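PDB 3L76: aspartokinase from Synechocystis, which probably phosphorylates aspartate on its beta-carboxyl group with ATP, opening the route to threonine and lysine, and binds these two amino acids among its ACT domains. Local coordinates for residues Ala410-Ser413 against Asn414-Val418; Pro453-Pro456 against Gly457-Ala460; Gln461-Thr464 against Ala465-Glu468. One frame throughout, in Å; residues are numbered along the deposited sequence. Where two conformers were deposited one is given.

The three contacts are local contacts between residues a few positions apart, and they come in order along the chain. Contact 1 closes helix 405-415, in one ACT domain. Contacts 2 and 3 both belong to a later ACT domain: the first turns from strand 437-453 into helix 458-468, and the second continues along that helix. Their centres lie about 12 Å apart. Contact 1 is about 20 Å from either, centre to centre, with nearest atoms about 11 Å away. Helix 371-381 is a neighbour of all three. Contact 2 holds a bound threonine, and Ala467 of contact 3 lies near a bound lysine without touching it, so one helix begins at a threonine site and ends near a lysine, consistent with effector binding to the ACT domains.

Contact 1. Residues Ala410-Ser413 against Asn414-Val418; sequences AALS and NAFGV
Leu412 and Phe416, one helical turn apart, lie side by side and point the same way where helix 405-415 comes to its end. The phenylalanine can be followed outward. Its CB, CG and CD1 pass Leu412 O at 3.6, 4.0 and 3.4 Å; that oxygen lies at the ring edge, in the ring plane. Farther out, CE1 reaches the Leu412 methyl CD2 at 3.9 Å. A chi1 of -69° turns the ring back along the helix, with CG beside the backbone N. Leu412 O is meanwhile the acceptor for Phe416 N, at 3.1 Å.

The helix then stops in a Schellman motif. Gly417, with positive phi (54°), reverses the chain, and Val418 N donates to Ser413 O at 3.1 Å, the donor lying in the carbonyl plane; a weak bond from Gly417 N to Asn414 O accompanies it. Ser413 adds a side-chain link: its OG, anti to the backbone N, donates a hydrogen bond to Val418 O at 2.7 Å, almost in line with the C=O bond.

Outside this turn, Lys374 makes a cation-pi contact with Phe416, and its NZ is hydrogen-bonded to Ala415 O, while Leu412 packs on Met375 and Thr378 of helix 371-381. Apolar packing and the two Lys374 interactions thus hold the last turn to helix 371-381, while Ser413 and Val418 pair across the reversal. Ser413 is held through both its carbonyl and its hydroxyl, which ties the departing chain to the helix end.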
loop_
_atom_site.group_PDB
_atom_site.type_symbol
_atom_site.label_atom_id
_atom_site.label_comp_id
_atom_site.label_asym_id
_atom_site.label_seq_id
_atom_site.Cartn_x
_atom_site.Cartn_y
_atom_site.Cartn_z
ATOM N N ALA A 410 29.154 9.896 -33.916
ATOM C CA ALA A 410 29.785 10.105 -32.622
ATOM C C ALA A 410 28.878 10.977 -31.789
ATOM O O ALA A 410 28.684 10.717 -30.598
ATOM C CB ALA A 410 31.137 10.771 -32.772
ATOM N N ALA A 411 28.322 12.013 -32.421
ATOM C CA ALA A 411 27.469 12.964 -31.716
ATOM C C ALA A 411 26.192 12.323 -31.214
ATOM O O ALA A 411 25.752 12.631 -30.119
ATOM C CB ALA A 411 27.136 14.151 -32.585
ATOM N N LEU A 412 25.601 11.444 -32.017
ATOM C CA LEU A 412 24.368 10.782 -31.628
ATOM C C LEU A 412 24.640 9.742 -30.552
ATOM O O LEU A 412 23.878 9.586 -29.600
ATOM C CB LEU A 412 23.702 10.135 -32.844
ATOM C CG LEU A 412 23.106 11.111 -33.854
ATOM C CD1 LEU A 412 22.638 10.369 -35.080
ATOM C CD2 LEU A 412 21.957 11.882 -33.225
ATOM N N SER A 413 25.744 9.039 -30.723
ATOM C CA SER A 413 26.185 8.032 -29.775
ATOM C C SER A 413 26.323 8.646 -28.368
ATOM O O SER A 413 25.798 8.101 -27.391
ATOM C CB SER A 413 27.504 7.414 -30.269
ATOM O OG SER A 413 27.958 6.423 -29.370
ATOM N N ASN A 414 26.998 9.793 -28.287
ATOM C CA ASN A 414 27.153 10.560 -27.032
ATOM C C ASN A 414 25.869 11.141 -26.477
ATOM O O ASN A 414 25.593 11.018 -25.297
ATOM C CB ASN A 414 28.121 11.728 -27.219
ATOM C CG ASN A 414 29.542 11.384 -26.843
ATOM O OD1 ASN A 414 29.874 10.225 -26.600
ATOM N ND2 ASN A 414 30.396 12.398 -26.793
ATOM N N ALA A 415 25.096 11.810 -27.318
ATOM C CA ALA A 415 23.901 12.487 -26.835
ATOM C C ALA A 415 22.856 11.531 -26.283
ATOM O O ALA A 415 22.142 11.867 -25.358
ATOM C CB ALA A 415 23.283 13.351 -27.916
ATOM N N PHE A 416 22.756 10.341 -26.851
ATOM C CA PHE A 416 21.763 9.385 -26.382
ATOM C C PHE A 416 22.365 8.265 -25.516
ATOM O O PHE A 416 21.668 7.327 -25.136
ATOM C CB PHE A 416 21.015 8.780 -27.564
ATOM C CG PHE A 416 20.124 9.741 -28.271
ATOM C CD1 PHE A 416 20.528 10.356 -29.459
ATOM C CD2 PHE A 416 18.872 10.025 -27.762
ATOM C CE1 PHE A 416 19.690 11.244 -30.110
ATOM C CE2 PHE A 416 18.029 10.922 -28.409
ATOM C CZ PHE A 416 18.436 11.530 -29.585
ATOM N N GLY A 417 23.660 8.357 -25.231
ATOM C CA GLY A 417 24.341 7.363 -24.416
ATOM C C GLY A 417 24.217 5.918 -24.865
ATOM O O GLY A 417 24.120 5.021 -24.030
ATOM N N VAL A 418 24.246 5.682 -26.174
ATOM C CA VAL A 418 24.190 4.316 -26.701
ATOM C C VAL A 418 25.363 4.017 -27.655
ATOM O O VAL A 418 26.104 4.905 -28.037
ATOM C CB VAL A 418 22.864 4.079 -27.401
ATOM C CG1 VAL A 418 21.740 4.582 -26.521
ATOM C CG2 VAL A 418 22.850 4.807 -28.728
#

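Contact 2. Residues Pro453-Pro456 against Gly457-Ala460; sequences PDRP and GMAA. With THR (threonine), chain D.
The guanidinium of Arg455 has the methyl CE of Met458 over one face, 3.9 Å above its plane and displaced toward the rim. Arg455 was modelled in two conformers, so this placement holds for one of them. The two side chains run obliquely past each other, with their CG atoms 3.7 Å apart. Met458 reaches this position by bending: with chi1 at -61°, bends at chi2 (-62°) and chi3 bring it back over the preceding residues, and its CG packs 4.1 Å from CB of Pro453 at the strand end.

A second flat group, the carboxylate of Asp454, serves the ligand. Its OD1 accepts a hydrogen bond from the ammonium N of the bound threonine at 2.7 Å and is shared with Asn385 ND2, while OD2 forms salt bridges with Arg481 and Arg491. The arginines would be expected to keep the carboxylate anionic and steady, ready for the ammonium group. On the carboxylate side of the threonine, Ala459 N donates to OXT at 3.0 Å, with an N-H...O angle of 161°. The ligand carboxylate therefore meets the first turn of helix 458-468, whose dipole probably favours it.

The backbone carrying these grips makes two tight turns: an inverse gamma turn centred on Asp454, then a type II beta turn from Arg455 to Met458. Gly457 supplies the positive phi of the latter and is the N-cap of the helix. Asn385 OD1, Ile386 N and Gln478 OE1 also hydrogen-bond to the threonine.

In the fold, the loop joins the end of strand 437-453 to helix 458-468. Trp516 touches Pro453 and Met458, and Phe376 of helix 371-381 packs on Ala459 and Ala460.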
loop_
_atom_site.group_PDB
_atom_site.type_symbol
_atom_site.label_atom_id
_atom_site.label_comp_id
_atom_site.label_asym_id
_atom_site.label_seq_id
_atom_site.Cartn_x
_atom_site.Cartn_y
_atom_site.Cartn_z
ATOM N N PRO A 453 14.487 26.585 -45.037
ATOM C CA PRO A 453 15.869 26.780 -45.498
ATOM C C PRO A 453 16.691 25.512 -45.290
ATOM O O PRO A 453 16.734 24.977 -44.177
ATOM C CB PRO A 453 16.389 27.901 -44.585
ATOM C CG PRO A 453 15.165 28.660 -44.180
ATOM C CD PRO A 453 14.072 27.615 -44.070
ATOM N N ASP A 454 17.311 25.026 -46.358
ATOM C CA ASP A 454 18.059 23.783 -46.293
ATOM C C ASP A 454 19.462 24.000 -45.685
ATOM O O ASP A 454 20.483 23.891 -46.362
ATOM C CB ASP A 454 18.119 23.107 -47.674
ATOM C CG ASP A 454 18.726 21.707 -47.611
ATOM O OD1 ASP A 454 18.595 21.081 -46.551
ATOM O OD2 ASP A 454 19.327 21.223 -48.594
ATOM N N ARG A 455 19.487 24.315 -44.398
ATOM C CA ARG A 455 20.732 24.520 -43.661
ATOM C C ARG A 455 20.590 23.928 -42.269
ATOM O O ARG A 455 19.477 23.796 -41.769
ATOM C CB ARG A 455 21.060 26.013 -43.561
ATOM C CG ARG A 455 19.918 26.860 -43.013
ATOM C CD ARG A 455 20.325 28.314 -42.900
ATOM N NE ARG A 455 19.201 29.218 -43.116
ATOM C CZ ARG A 455 18.942 30.268 -42.349
ATOM N NH1 ARG A 455 19.723 30.530 -41.313
ATOM N NH2 ARG A 455 17.906 31.049 -42.612
ATOM N N PRO A 456 21.719 23.578 -41.627
ATOM C CA PRO A 456 21.673 22.918 -40.314
ATOM C C PRO A 456 20.877 23.684 -39.265
ATOM O O PRO A 456 20.899 24.914 -39.257
ATOM C CB PRO A 456 23.149 22.829 -39.916
ATOM C CG PRO A 456 23.901 22.828 -41.252
ATOM C CD PRO A 456 23.106 23.806 -42.081
ATOM N N GLY A 457 20.165 22.953 -38.409
ATOM C CA GLY A 457 19.440 23.553 -37.307
ATOM C C GLY A 457 17.990 23.947 -37.565
ATOM O O GLY A 457 17.242 24.227 -36.631
ATOM N N MET A 458 17.576 23.971 -38.825
ATOM C CA MET A 458 16.210 24.371 -39.145
ATOM C C MET A 458 15.169 23.387 -38.606
ATOM O O MET A 458 14.272 23.786 -37.877
ATOM C CB MET A 458 16.054 24.602 -40.646
ATOM C CG MET A 458 16.957 25.707 -41.187
ATOM S SD MET A 458 16.594 27.333 -40.457
ATOM C CE MET A 458 17.953 27.524 -39.335
ATOM N N ALA A 459 15.296 22.106 -38.949
ATOM C CA ALA A 459 14.413 21.074 -38.401
ATOM C C ALA A 459 14.486 21.017 -36.873
ATOM O O ALA A 459 13.482 20.811 -36.199
ATOM C CB ALA A 459 14.754 19.702 -38.987
ATOM N N ALA A 460 15.692 21.160 -36.338
ATOM C CA ALA A 460 15.888 21.199 -34.897
ATOM C C ALA A 460 15.001 22.254 -34.264
ATOM O O ALA A 460 14.277 21.979 -33.305
ATOM C CB ALA A 460 17.363 21.465 -34.545
HETATM N N THR D . 18.388 20.832 -43.894
HETATM C CA THR D . 17.607 21.316 -42.758
HETATM C C THR D . 18.289 20.918 -41.461
HETATM O O THR D . 19.258 20.136 -41.474
HETATM C CB THR D . 16.176 20.760 -42.749
HETATM O OG1 THR D . 16.223 19.325 -42.668
HETATM C CG2 THR D . 15.411 21.201 -44.012
HETATM O OXT THR D . 17.876 21.386 -40.391
#

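Contact 3. Residues Gln461-Thr464 against Ala465-Glu468; sequences QLFT and ALAE
With chi1 near -70° in Phe463 and -67° in Leu466, both side chains set CG beside their own backbone N and leave the helix in the same direction. They therefore lie alongside each other, and CD1 of Phe463 meets the methyl CD1 of Leu466 at 4.0 Å, obliquely to the ring. The two branches of Thr464 go different ways: the methyl CG2, anti to the backbone N, lies against Glu468 OE2 at 3.6 Å, and OG1 is hydrogen-bonded to Ala460 O. The extended glutamate chain passes over that of the threonine at a slant, its CG 3.4 Å from Thr464 O.

The backbone bonds follow the i to i+4 pattern. Ala465 N to Gln461 O and Leu466 N to Leu462 O are weak, each at 3.4 Å; Ala467 N to Phe463 O is 3.1 Å, and Glu468 N to Thr464 O is 2.9 Å.

Phe463 stands edge-to-face with Phe495 of strand 490-498, on which Leu466 also packs, while Ala465 touches Ile508 and Leu512 of helix 499-512. The side chain of Ala467 is about 6 Å from a bound lysine. This part of the helix is amphipathic: hydrocarbon groups join it to strand and helix neighbours within the ACT domain, and the carboxylate of Glu468 stays on the exposed side.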
loop_
_atom_site.group_PDB
_atom_site.type_symbol
_atom_site.label_atom_id
_atom_site.label_comp_id
_atom_site.label_asym_id
_atom_site.label_seq_id
_atom_site.Cartn_x
_atom_site.Cartn_y
_atom_site.Cartn_z
ATOM N N GLN A 461 15.047 23.463 -34.807
ATOM C CA GLN A 461 14.324 24.568 -34.188
ATOM C C GLN A 461 12.799 24.444 -34.303
ATOM O O GLN A 461 12.073 24.856 -33.403
ATOM C CB GLN A 461 14.869 25.931 -34.652
ATOM C CG GLN A 461 14.010 26.715 -35.620
ATOM C CD GLN A 461 14.703 27.990 -36.068
ATOM O OE1 GLN A 461 15.922 28.122 -35.936
ATOM N NE2 GLN A 461 13.933 28.932 -36.595
ATOM N N LEU A 462 12.328 23.828 -35.378
ATOM C CA LEU A 462 10.899 23.646 -35.569
ATOM C C LEU A 462 10.370 22.564 -34.647
ATOM O O LEU A 462 9.329 22.719 -34.012
ATOM C CB LEU A 462 10.600 23.283 -37.020
ATOM C CG LEU A 462 10.916 24.375 -38.042
ATOM C CD1 LEU A 462 11.058 23.780 -39.413
ATOM C CD2 LEU A 462 9.861 25.479 -38.020
ATOM N N PHE A 463 11.096 21.460 -34.568
ATOM C CA PHE A 463 10.640 20.346 -33.758
ATOM C C PHE A 463 10.939 20.514 -32.279
ATOM O O PHE A 463 10.208 19.968 -31.450
ATOM C CB PHE A 463 11.111 19.009 -34.322
ATOM C CG PHE A 463 10.438 18.665 -35.588
ATOM C CD1 PHE A 463 9.158 18.166 -35.575
ATOM C CD2 PHE A 463 11.048 18.908 -36.799
ATOM C CE1 PHE A 463 8.504 17.885 -36.752
ATOM C CE2 PHE A 463 10.390 18.637 -37.970
ATOM C CZ PHE A 463 9.116 18.132 -37.946
ATOM N N THR A 464 11.964 21.304 -31.945
ATOM C CA THR A 464 12.215 21.628 -30.539
ATOM C C THR A 464 11.054 22.435 -29.980
ATOM O O THR A 464 10.612 22.205 -28.856
ATOM C CB THR A 464 13.512 22.422 -30.336
ATOM O OG1 THR A 464 14.629 21.583 -30.607
ATOM C CG2 THR A 464 13.627 22.925 -28.899
ATOM N N ALA A 465 10.565 23.371 -30.787
ATOM C CA ALA A 465 9.443 24.221 -30.419
ATOM C C ALA A 465 8.194 23.422 -30.075
ATOM O O ALA A 465 7.561 23.660 -29.050
ATOM C CB ALA A 465 9.153 25.211 -31.531
ATOM N N LEU A 466 7.840 22.481 -30.938
ATOM C CA LEU A 466 6.694 21.616 -30.692
ATOM C C LEU A 466 6.893 20.748 -29.446
ATOM O O LEU A 466 5.956 20.484 -28.700
ATOM C CB LEU A 466 6.440 20.711 -31.897
ATOM C CG LEU A 466 5.967 21.332 -33.207
ATOM C CD1 LEU A 466 5.963 20.297 -34.346
ATOM C CD2 LEU A 466 4.597 21.938 -33.016
ATOM N N ALA A 467 8.120 20.298 -29.230
ATOM C CA ALA A 467 8.396 19.385 -28.138
ATOM C C ALA A 467 8.377 20.112 -26.796
ATOM O O ALA A 467 8.050 19.533 -25.772
ATOM C CB ALA A 467 9.726 18.690 -28.350
ATOM N N GLU A 468 8.736 21.387 -26.801
ATOM C CA GLU A 468 8.735 22.155 -25.570
ATOM C C GLU A 468 7.301 22.416 -25.106
ATOM O O GLU A 468 7.071 22.768 -23.959
ATOM C CB GLU A 468 9.520 23.453 -25.741
ATOM C CG GLU A 468 11.023 23.268 -25.642
ATOM C CD GLU A 468 11.804 24.516 -26.022
ATOM O OE1 GLU A 468 11.216 25.428 -26.639
ATOM O OE2 GLU A 468 13.012 24.583 -25.714
#